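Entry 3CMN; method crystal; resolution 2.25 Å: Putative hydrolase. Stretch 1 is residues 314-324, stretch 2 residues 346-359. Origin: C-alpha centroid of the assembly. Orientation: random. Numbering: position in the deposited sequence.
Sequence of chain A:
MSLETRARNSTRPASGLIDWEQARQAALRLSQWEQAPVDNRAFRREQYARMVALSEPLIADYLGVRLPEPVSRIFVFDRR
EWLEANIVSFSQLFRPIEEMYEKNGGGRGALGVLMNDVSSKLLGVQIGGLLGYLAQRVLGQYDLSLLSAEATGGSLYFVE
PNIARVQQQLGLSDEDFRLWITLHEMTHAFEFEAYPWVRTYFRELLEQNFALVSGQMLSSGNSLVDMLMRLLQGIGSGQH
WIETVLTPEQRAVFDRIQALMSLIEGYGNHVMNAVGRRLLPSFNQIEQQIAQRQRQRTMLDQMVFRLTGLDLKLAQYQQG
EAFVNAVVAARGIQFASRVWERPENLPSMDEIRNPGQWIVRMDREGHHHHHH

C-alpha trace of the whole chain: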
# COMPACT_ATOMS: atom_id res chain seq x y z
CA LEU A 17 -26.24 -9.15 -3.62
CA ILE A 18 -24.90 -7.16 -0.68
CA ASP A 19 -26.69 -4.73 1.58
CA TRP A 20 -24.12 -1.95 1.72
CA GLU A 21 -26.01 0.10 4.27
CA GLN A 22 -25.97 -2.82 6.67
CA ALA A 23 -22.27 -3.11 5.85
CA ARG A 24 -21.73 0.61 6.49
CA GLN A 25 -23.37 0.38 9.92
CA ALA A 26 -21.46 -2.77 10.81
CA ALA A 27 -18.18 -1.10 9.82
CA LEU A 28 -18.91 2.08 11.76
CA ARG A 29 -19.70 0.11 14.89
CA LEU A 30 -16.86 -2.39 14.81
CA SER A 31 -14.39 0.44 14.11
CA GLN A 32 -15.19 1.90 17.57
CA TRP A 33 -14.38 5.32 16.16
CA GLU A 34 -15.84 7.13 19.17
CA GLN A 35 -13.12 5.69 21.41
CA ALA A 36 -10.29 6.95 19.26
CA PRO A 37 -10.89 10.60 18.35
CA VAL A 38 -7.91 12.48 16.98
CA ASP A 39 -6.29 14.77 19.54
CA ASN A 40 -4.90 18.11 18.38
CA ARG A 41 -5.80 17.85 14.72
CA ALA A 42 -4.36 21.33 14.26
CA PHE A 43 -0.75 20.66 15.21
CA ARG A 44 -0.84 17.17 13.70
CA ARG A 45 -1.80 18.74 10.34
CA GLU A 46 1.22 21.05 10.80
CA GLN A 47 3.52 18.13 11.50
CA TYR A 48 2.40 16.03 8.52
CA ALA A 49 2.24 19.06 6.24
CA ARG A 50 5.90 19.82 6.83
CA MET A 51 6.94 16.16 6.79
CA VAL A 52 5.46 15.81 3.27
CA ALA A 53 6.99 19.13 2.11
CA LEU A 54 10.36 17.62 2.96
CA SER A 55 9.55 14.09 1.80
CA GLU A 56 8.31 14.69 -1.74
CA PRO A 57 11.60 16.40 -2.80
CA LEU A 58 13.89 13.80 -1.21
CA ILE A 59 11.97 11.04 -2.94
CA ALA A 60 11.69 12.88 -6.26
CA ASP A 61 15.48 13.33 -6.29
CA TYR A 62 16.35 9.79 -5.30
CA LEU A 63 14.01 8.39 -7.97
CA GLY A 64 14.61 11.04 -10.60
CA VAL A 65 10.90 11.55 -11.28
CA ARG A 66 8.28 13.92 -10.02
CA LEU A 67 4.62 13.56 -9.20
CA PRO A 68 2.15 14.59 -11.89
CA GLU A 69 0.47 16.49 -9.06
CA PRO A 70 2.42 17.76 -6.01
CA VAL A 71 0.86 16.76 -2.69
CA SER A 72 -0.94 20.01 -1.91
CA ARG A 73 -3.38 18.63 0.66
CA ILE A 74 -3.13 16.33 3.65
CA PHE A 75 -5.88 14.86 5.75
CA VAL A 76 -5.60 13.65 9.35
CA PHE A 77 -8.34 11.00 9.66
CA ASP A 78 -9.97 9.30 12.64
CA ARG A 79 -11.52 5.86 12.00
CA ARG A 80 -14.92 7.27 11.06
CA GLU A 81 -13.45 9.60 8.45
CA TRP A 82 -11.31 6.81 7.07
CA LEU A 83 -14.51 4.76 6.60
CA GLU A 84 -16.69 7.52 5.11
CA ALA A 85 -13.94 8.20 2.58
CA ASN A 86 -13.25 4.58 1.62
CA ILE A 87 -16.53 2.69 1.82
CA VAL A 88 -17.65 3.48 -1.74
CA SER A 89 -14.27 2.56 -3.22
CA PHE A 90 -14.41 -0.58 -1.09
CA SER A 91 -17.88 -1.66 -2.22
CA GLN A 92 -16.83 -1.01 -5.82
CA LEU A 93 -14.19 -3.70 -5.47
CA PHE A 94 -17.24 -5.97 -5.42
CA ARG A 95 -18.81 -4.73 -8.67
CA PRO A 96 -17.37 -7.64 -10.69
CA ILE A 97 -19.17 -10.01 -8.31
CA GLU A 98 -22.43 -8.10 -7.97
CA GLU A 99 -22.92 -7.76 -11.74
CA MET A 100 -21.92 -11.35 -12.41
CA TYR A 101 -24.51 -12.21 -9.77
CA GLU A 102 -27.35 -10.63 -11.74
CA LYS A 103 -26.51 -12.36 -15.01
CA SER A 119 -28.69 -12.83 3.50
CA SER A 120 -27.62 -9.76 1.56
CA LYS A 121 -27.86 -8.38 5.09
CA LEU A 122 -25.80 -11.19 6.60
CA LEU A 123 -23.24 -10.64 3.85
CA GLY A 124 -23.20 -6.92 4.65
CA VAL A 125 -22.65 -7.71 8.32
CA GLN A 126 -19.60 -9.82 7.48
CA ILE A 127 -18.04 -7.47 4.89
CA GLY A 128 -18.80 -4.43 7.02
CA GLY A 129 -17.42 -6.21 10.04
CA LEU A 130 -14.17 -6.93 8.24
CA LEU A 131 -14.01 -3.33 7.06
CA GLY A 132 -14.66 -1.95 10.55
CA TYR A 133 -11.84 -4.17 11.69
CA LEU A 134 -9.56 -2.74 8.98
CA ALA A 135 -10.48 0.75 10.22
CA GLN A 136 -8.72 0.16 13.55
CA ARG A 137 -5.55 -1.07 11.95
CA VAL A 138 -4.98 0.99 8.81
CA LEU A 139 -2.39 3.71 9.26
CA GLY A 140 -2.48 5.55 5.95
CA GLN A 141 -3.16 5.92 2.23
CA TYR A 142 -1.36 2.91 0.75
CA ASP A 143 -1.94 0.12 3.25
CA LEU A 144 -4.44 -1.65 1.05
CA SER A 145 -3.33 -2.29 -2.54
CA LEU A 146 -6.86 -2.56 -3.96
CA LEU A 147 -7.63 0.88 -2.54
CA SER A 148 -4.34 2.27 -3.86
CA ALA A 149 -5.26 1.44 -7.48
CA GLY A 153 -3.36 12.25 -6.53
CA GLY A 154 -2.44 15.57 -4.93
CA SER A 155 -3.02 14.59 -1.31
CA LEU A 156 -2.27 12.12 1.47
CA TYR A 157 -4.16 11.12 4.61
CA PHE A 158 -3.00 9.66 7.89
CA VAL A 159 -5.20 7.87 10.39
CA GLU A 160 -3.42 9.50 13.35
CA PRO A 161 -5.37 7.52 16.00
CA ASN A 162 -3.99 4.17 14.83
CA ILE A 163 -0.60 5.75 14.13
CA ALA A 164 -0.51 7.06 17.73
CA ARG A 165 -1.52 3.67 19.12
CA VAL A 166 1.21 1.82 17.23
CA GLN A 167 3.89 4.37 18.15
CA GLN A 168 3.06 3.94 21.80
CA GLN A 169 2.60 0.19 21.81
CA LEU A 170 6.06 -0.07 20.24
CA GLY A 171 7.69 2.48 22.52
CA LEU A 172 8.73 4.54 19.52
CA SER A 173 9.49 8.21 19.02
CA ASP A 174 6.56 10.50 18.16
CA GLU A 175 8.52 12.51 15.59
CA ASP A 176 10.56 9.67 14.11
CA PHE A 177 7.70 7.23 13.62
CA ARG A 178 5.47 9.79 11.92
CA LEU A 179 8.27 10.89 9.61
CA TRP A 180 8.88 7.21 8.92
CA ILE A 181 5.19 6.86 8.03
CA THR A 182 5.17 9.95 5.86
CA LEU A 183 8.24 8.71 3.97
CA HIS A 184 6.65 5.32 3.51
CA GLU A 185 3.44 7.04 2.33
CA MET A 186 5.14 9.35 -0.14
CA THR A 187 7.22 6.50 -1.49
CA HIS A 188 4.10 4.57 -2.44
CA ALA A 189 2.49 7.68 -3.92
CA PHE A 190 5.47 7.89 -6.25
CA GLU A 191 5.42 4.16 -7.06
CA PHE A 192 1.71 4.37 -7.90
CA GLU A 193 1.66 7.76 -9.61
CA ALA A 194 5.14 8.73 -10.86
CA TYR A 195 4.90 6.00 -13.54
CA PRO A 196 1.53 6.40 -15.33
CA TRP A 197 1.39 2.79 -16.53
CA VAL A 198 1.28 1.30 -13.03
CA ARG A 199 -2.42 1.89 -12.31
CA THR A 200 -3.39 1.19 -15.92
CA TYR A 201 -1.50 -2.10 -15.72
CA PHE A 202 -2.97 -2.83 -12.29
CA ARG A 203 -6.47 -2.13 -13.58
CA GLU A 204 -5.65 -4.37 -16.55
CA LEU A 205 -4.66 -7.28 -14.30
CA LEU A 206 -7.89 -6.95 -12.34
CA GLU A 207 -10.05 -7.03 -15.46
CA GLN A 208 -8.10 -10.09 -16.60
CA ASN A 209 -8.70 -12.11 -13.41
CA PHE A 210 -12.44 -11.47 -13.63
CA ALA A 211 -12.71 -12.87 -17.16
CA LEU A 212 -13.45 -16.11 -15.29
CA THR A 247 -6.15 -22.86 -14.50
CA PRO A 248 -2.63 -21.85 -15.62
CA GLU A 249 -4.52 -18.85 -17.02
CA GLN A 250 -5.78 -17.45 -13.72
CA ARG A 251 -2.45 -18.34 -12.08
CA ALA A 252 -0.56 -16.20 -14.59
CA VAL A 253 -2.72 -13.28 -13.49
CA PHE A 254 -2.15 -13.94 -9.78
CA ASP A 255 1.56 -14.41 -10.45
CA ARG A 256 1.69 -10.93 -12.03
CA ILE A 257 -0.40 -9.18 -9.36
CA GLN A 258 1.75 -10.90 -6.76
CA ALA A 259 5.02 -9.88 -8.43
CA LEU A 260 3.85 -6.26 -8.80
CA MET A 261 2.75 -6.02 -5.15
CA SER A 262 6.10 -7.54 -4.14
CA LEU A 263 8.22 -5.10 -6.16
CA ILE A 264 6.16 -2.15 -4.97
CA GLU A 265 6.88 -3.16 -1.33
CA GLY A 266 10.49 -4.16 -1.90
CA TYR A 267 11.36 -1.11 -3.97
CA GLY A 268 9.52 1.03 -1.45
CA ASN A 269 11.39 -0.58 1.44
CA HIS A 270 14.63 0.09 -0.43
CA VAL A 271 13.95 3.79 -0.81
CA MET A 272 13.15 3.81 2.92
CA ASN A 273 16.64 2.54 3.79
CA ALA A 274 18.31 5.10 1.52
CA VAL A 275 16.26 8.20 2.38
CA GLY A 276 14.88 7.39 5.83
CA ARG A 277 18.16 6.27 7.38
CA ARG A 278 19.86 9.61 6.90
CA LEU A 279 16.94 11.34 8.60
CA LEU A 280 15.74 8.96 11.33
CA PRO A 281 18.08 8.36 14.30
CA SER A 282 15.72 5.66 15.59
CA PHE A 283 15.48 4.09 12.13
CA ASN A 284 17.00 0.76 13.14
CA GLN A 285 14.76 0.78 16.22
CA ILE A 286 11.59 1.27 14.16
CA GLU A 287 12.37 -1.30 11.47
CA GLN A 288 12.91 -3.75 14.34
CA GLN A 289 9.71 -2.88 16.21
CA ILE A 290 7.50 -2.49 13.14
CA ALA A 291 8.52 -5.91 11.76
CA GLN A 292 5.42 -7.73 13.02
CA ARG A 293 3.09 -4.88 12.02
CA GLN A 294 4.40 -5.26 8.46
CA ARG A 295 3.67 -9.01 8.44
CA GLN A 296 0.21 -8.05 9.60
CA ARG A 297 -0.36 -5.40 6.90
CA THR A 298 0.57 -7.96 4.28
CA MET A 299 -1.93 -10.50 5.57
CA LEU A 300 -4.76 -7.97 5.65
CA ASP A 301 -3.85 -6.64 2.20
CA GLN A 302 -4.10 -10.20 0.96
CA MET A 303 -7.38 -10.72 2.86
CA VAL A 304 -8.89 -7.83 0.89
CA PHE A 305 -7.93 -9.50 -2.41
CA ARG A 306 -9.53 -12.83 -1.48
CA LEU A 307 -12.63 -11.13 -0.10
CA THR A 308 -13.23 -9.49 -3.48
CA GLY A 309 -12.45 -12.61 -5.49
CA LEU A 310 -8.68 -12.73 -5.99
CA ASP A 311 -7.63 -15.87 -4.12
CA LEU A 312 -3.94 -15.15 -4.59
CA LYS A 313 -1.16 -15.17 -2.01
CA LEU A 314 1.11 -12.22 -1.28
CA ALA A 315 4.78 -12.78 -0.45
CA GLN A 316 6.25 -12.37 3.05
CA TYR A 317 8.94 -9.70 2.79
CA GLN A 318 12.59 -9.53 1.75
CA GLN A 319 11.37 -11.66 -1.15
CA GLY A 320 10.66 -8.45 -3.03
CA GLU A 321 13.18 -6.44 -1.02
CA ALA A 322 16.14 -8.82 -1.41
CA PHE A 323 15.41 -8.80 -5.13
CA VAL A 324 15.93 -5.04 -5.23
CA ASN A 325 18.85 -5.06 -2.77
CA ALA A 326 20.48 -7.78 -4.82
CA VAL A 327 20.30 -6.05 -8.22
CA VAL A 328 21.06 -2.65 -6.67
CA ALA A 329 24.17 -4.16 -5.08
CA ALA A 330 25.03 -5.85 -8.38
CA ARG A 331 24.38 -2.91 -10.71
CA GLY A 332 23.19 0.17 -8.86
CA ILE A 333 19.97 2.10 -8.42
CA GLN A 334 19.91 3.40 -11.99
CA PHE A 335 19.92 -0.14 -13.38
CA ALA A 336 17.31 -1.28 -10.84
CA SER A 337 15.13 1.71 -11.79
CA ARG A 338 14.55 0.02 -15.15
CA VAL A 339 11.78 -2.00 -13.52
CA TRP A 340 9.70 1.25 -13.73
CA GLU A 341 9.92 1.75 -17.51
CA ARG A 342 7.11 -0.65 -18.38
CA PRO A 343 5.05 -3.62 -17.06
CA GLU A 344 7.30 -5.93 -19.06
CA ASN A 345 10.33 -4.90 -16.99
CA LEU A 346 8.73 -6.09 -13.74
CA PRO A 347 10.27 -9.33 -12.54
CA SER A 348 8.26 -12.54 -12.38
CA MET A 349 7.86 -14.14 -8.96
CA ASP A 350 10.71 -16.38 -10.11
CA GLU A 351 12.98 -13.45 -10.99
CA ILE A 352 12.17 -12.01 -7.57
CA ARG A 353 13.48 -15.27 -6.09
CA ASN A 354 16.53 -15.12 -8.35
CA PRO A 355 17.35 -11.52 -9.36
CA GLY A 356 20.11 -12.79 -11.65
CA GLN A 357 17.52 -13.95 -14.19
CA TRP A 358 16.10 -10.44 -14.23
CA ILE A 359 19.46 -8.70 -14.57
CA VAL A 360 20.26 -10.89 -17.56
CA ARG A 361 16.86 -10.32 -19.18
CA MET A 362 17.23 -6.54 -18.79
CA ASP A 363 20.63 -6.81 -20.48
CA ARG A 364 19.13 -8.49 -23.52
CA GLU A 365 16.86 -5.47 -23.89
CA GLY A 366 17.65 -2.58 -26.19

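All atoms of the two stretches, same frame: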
# COMPACT_ATOMS: atom_id res chain seq x y z
N LEU A 314 -0.00 -13.18 -1.29
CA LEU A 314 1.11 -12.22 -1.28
C LEU A 314 2.39 -12.84 -0.72
O LEU A 314 2.31 -13.90 -0.08
CB LEU A 314 0.74 -10.97 -0.46
CG LEU A 314 -0.47 -10.17 -0.95
CD1 LEU A 314 -0.72 -8.97 -0.04
CD2 LEU A 314 -0.27 -9.72 -2.39
N ALA A 315 3.53 -12.23 -0.96
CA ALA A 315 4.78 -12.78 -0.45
C ALA A 315 5.21 -12.08 0.83
O ALA A 315 5.04 -10.87 0.99
CB ALA A 315 5.87 -12.69 -1.50
N GLN A 316 5.79 -12.86 1.75
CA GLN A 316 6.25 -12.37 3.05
C GLN A 316 6.85 -10.97 3.02
O GLN A 316 6.15 -9.97 3.17
CB GLN A 316 7.27 -13.35 3.63
N TYR A 317 8.17 -10.93 2.85
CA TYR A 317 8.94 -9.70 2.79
C TYR A 317 10.34 -10.16 2.43
O TYR A 317 10.62 -11.36 2.44
CB TYR A 317 8.94 -9.00 4.14
N GLN A 318 11.22 -9.21 2.14
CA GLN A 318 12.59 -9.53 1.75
C GLN A 318 12.52 -10.15 0.36
O GLN A 318 13.34 -9.85 -0.50
CB GLN A 318 13.24 -10.50 2.74
N GLN A 319 11.53 -11.03 0.15
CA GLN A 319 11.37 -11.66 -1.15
C GLN A 319 11.50 -10.55 -2.20
O GLN A 319 12.40 -10.58 -3.04
CB GLN A 319 9.99 -12.32 -1.24
CG GLN A 319 10.02 -13.83 -1.35
CD GLN A 319 8.63 -14.44 -1.25
OE1 GLN A 319 7.96 -14.31 -0.23
NE2 GLN A 319 8.20 -15.12 -2.31
N GLY A 320 10.62 -9.56 -2.10
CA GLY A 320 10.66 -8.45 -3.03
C GLY A 320 11.72 -7.42 -2.69
O GLY A 320 12.13 -6.64 -3.55
N GLU A 321 12.17 -7.41 -1.44
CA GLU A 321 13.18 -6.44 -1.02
C GLU A 321 14.61 -6.91 -1.32
O GLU A 321 15.46 -6.12 -1.71
CB GLU A 321 13.04 -6.15 0.48
CG GLU A 321 13.36 -4.71 0.85
CD GLU A 321 13.37 -4.45 2.34
OE1 GLU A 321 12.40 -4.86 3.01
OE2 GLU A 321 14.33 -3.84 2.83
N ALA A 322 14.84 -8.20 -1.15
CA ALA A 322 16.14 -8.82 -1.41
C ALA A 322 16.38 -8.80 -2.91
O ALA A 322 17.53 -8.74 -3.36
CB ALA A 322 16.16 -10.24 -0.89
N PHE A 323 15.30 -8.86 -3.68
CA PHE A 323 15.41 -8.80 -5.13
C PHE A 323 16.06 -7.46 -5.45
O PHE A 323 17.10 -7.40 -6.10
CB PHE A 323 14.03 -8.88 -5.79
CG PHE A 323 14.02 -8.46 -7.24
CD1 PHE A 323 14.26 -9.39 -8.24
CD2 PHE A 323 13.85 -7.13 -7.59
CE1 PHE A 323 14.33 -8.99 -9.58
CE2 PHE A 323 13.92 -6.72 -8.92
CZ PHE A 323 14.16 -7.65 -9.91
N VAL A 324 15.44 -6.39 -4.98
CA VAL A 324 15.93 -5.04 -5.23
C VAL A 324 17.31 -4.77 -4.61
O VAL A 324 18.12 -4.08 -5.22
CB VAL A 324 14.94 -3.99 -4.71
CG1 VAL A 324 15.43 -2.59 -5.04
CG2 VAL A 324 13.57 -4.21 -5.34
N LEU A 346 8.96 -5.65 -15.12
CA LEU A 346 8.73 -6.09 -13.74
C LEU A 346 9.20 -7.53 -13.71
O LEU A 346 9.02 -8.26 -14.67
CB LEU A 346 7.25 -6.06 -13.38
CG LEU A 346 6.50 -4.73 -13.27
CD1 LEU A 346 5.03 -5.03 -13.11
CD2 LEU A 346 7.02 -3.91 -12.09
N PRO A 347 9.81 -7.95 -12.60
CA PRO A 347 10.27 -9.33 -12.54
C PRO A 347 9.10 -10.27 -12.30
O PRO A 347 8.03 -9.84 -11.86
CB PRO A 347 11.22 -9.32 -11.35
CG PRO A 347 10.56 -8.35 -10.43
CD PRO A 347 10.17 -7.21 -11.38
N SER A 348 9.29 -11.54 -12.62
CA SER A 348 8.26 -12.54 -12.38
C SER A 348 8.49 -12.91 -10.92
O SER A 348 9.46 -12.43 -10.31
CB SER A 348 8.48 -13.76 -13.26
OG SER A 348 9.71 -14.39 -12.95
N MET A 349 7.63 -13.74 -10.34
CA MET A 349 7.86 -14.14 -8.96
C MET A 349 9.18 -14.90 -8.92
O MET A 349 9.94 -14.80 -7.96
CB MET A 349 6.71 -15.01 -8.44
CG MET A 349 5.56 -14.20 -7.83
SD MET A 349 6.12 -13.05 -6.54
CE MET A 349 6.92 -14.18 -5.46
N ASP A 350 9.46 -15.63 -9.99
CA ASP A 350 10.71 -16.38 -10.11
C ASP A 350 11.91 -15.45 -10.09
O ASP A 350 12.85 -15.66 -9.32
CB ASP A 350 10.72 -17.18 -11.41
CG ASP A 350 10.16 -18.57 -11.25
OD1 ASP A 350 10.69 -19.32 -10.40
OD2 ASP A 350 9.20 -18.92 -11.96
N GLU A 351 11.88 -14.42 -10.93
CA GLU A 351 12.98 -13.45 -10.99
C GLU A 351 13.17 -12.78 -9.63
O GLU A 351 14.28 -12.42 -9.26
CB GLU A 351 12.71 -12.43 -12.09
CG GLU A 351 12.75 -13.06 -13.48
CD GLU A 351 12.31 -12.12 -14.59
OE1 GLU A 351 11.16 -11.63 -14.54
OE2 GLU A 351 13.11 -11.88 -15.52
N ILE A 352 12.08 -12.62 -8.89
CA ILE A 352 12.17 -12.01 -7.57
C ILE A 352 12.94 -12.96 -6.65
O ILE A 352 13.67 -12.52 -5.75
CB ILE A 352 10.75 -11.73 -6.99
CG1 ILE A 352 10.33 -10.31 -7.37
CG2 ILE A 352 10.71 -11.91 -5.48
CD1 ILE A 352 8.92 -9.95 -6.97
N ARG A 353 12.80 -14.26 -6.89
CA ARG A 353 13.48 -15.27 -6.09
C ARG A 353 14.93 -15.43 -6.54
O ARG A 353 15.79 -15.88 -5.78
CB ARG A 353 12.75 -16.61 -6.21
CG ARG A 353 11.37 -16.59 -5.57
CD ARG A 353 10.80 -17.98 -5.41
NE ARG A 353 10.36 -18.58 -6.66
CZ ARG A 353 9.28 -18.20 -7.33
NH1 ARG A 353 8.52 -17.21 -6.87
NH2 ARG A 353 8.93 -18.82 -8.45
N ASN A 354 15.18 -15.05 -7.79
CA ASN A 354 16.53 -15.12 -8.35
C ASN A 354 16.69 -13.90 -9.24
O ASN A 354 16.42 -13.95 -10.43
CB ASN A 354 16.73 -16.41 -9.15
CG ASN A 354 15.42 -17.06 -9.56
OD1 ASN A 354 14.62 -17.46 -8.71
ND2 ASN A 354 15.20 -17.17 -10.86
N PRO A 355 17.13 -12.78 -8.64
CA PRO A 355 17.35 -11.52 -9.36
C PRO A 355 18.21 -11.69 -10.62
O PRO A 355 17.94 -11.07 -11.65
CB PRO A 355 18.01 -10.64 -8.31
CG PRO A 355 17.40 -11.14 -7.03
CD PRO A 355 17.47 -12.63 -7.21
N GLY A 356 19.23 -12.54 -10.52
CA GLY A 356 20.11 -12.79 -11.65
C GLY A 356 19.37 -12.91 -12.97
O GLY A 356 19.75 -12.27 -13.95
N GLN A 357 18.33 -13.74 -12.99
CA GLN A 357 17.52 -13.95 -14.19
C GLN A 357 17.04 -12.61 -14.74
O GLN A 357 17.06 -12.37 -15.94
CB GLN A 357 16.29 -14.82 -13.86
CG GLN A 357 16.15 -16.07 -14.72
CD GLN A 357 14.81 -16.77 -14.52
OE1 GLN A 357 13.76 -16.26 -14.91
NE2 GLN A 357 14.84 -17.95 -13.90
N TRP A 358 16.60 -11.74 -13.84
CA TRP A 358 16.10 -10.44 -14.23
C TRP A 358 17.19 -9.53 -14.79
O TRP A 358 16.98 -8.83 -15.78
CB TRP A 358 15.44 -9.75 -13.02
CG TRP A 358 14.80 -8.45 -13.37
CD1 TRP A 358 13.54 -8.26 -13.87
CD2 TRP A 358 15.37 -7.14 -13.22
NE1 TRP A 358 13.29 -6.92 -14.04
CE2 TRP A 358 14.39 -6.21 -13.65
CE3 TRP A 358 16.61 -6.66 -12.77
CZ2 TRP A 358 14.62 -4.83 -13.63
CZ3 TRP A 358 16.83 -5.29 -12.75
CH2 TRP A 358 15.84 -4.39 -13.18
N ILE A 359 18.35 -9.54 -14.14
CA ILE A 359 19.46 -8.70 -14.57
C ILE A 359 19.87 -9.09 -15.99
O ILE A 359 20.09 -8.23 -16.84
CB ILE A 359 20.66 -8.81 -13.58
CG1 ILE A 359 20.23 -8.25 -12.22
CG2 ILE A 359 21.88 -8.05 -14.11
CD1 ILE A 359 21.33 -8.22 -11.18

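A single aromatic side chain, set into a pocket formed by two short helical segments and the proline that precedes them, can account for most of a contact between two distant pieces of a chain. The packing of residues 314-324 against residues 346-359 illustrates the principle: no hydrogen bond crosses between them, and the 424 Å² of surface they bury together is held mainly by van der Waals packing.

Stretch 1 begins with little contact. Leu 314 points its CA-to-CB bond away, whereas Ala 315 points toward stretch 2 and brings its CB to 4.4 Å from CE of Met 349, a light apolar touch suited to a small methyl group. The chain then swings out of reach through Gln 316, Tyr 317 and Gln 318, whose side chains are modelled no further than CB.

Contact resumes at Gln 319. Its CA-to-CB bond runs sideways, but the end of the side chain comes nearer, placing NE2 3.5 Å from CE of Met 349. The flexible, unbranched methionine likewise starts sideways and reaches inward with its terminal methyl. The backbone of Gln 319 also packs closely, its O lying 3.3 Å from CG2 of Ile 352. Gly 320 follows, buried and without a side chain, its N 4.1 Å from the same CG2. Glu 321 points its CA-to-CB bond away and makes no contact with stretch 2, and Ala 322 adds little, its O lying 4.4 Å from CG of Pro 355.

Phe 323 is the centre of the arrangement. With chi1 at 165° (t) and 150 Å² covered by stretch 2, its side chain sits as a knob among Glu 351, Ile 352, Pro 355 and Trp 358. Pro 347 lies over one face of the ring, CG standing 4.0 Å from the centroid of the Phe 323 ring in a CH-pi contact; the compact proline ring offers C-H groups to the aromatic surface. CD1 of Phe 323 approaches CG1 of Ile 352 at 4.1 Å and CG of Pro 355 at 3.8 Å. At the ring edge, CD1 of Phe 323 lies 3.2 Å from O of Glu 351, and CZ of Phe 323 meets CD2 of Trp 358 at 3.6 Å. The phenyl edge thus addresses the indole face, with planes at 75°, while the broad tryptophan helps close the pocket. Val 324 points away and takes no part.

The pocket's own scaffold is braced locally. Ser 348 caps the first helix of stretch 2, its OG accepting from N of Glu 351 at 3.0 Å, while OE1 of Glu 351 accepts from N of Ser 348 at 2.7 Å. Polar groups thus secure the backbone beside a largely apolar socket.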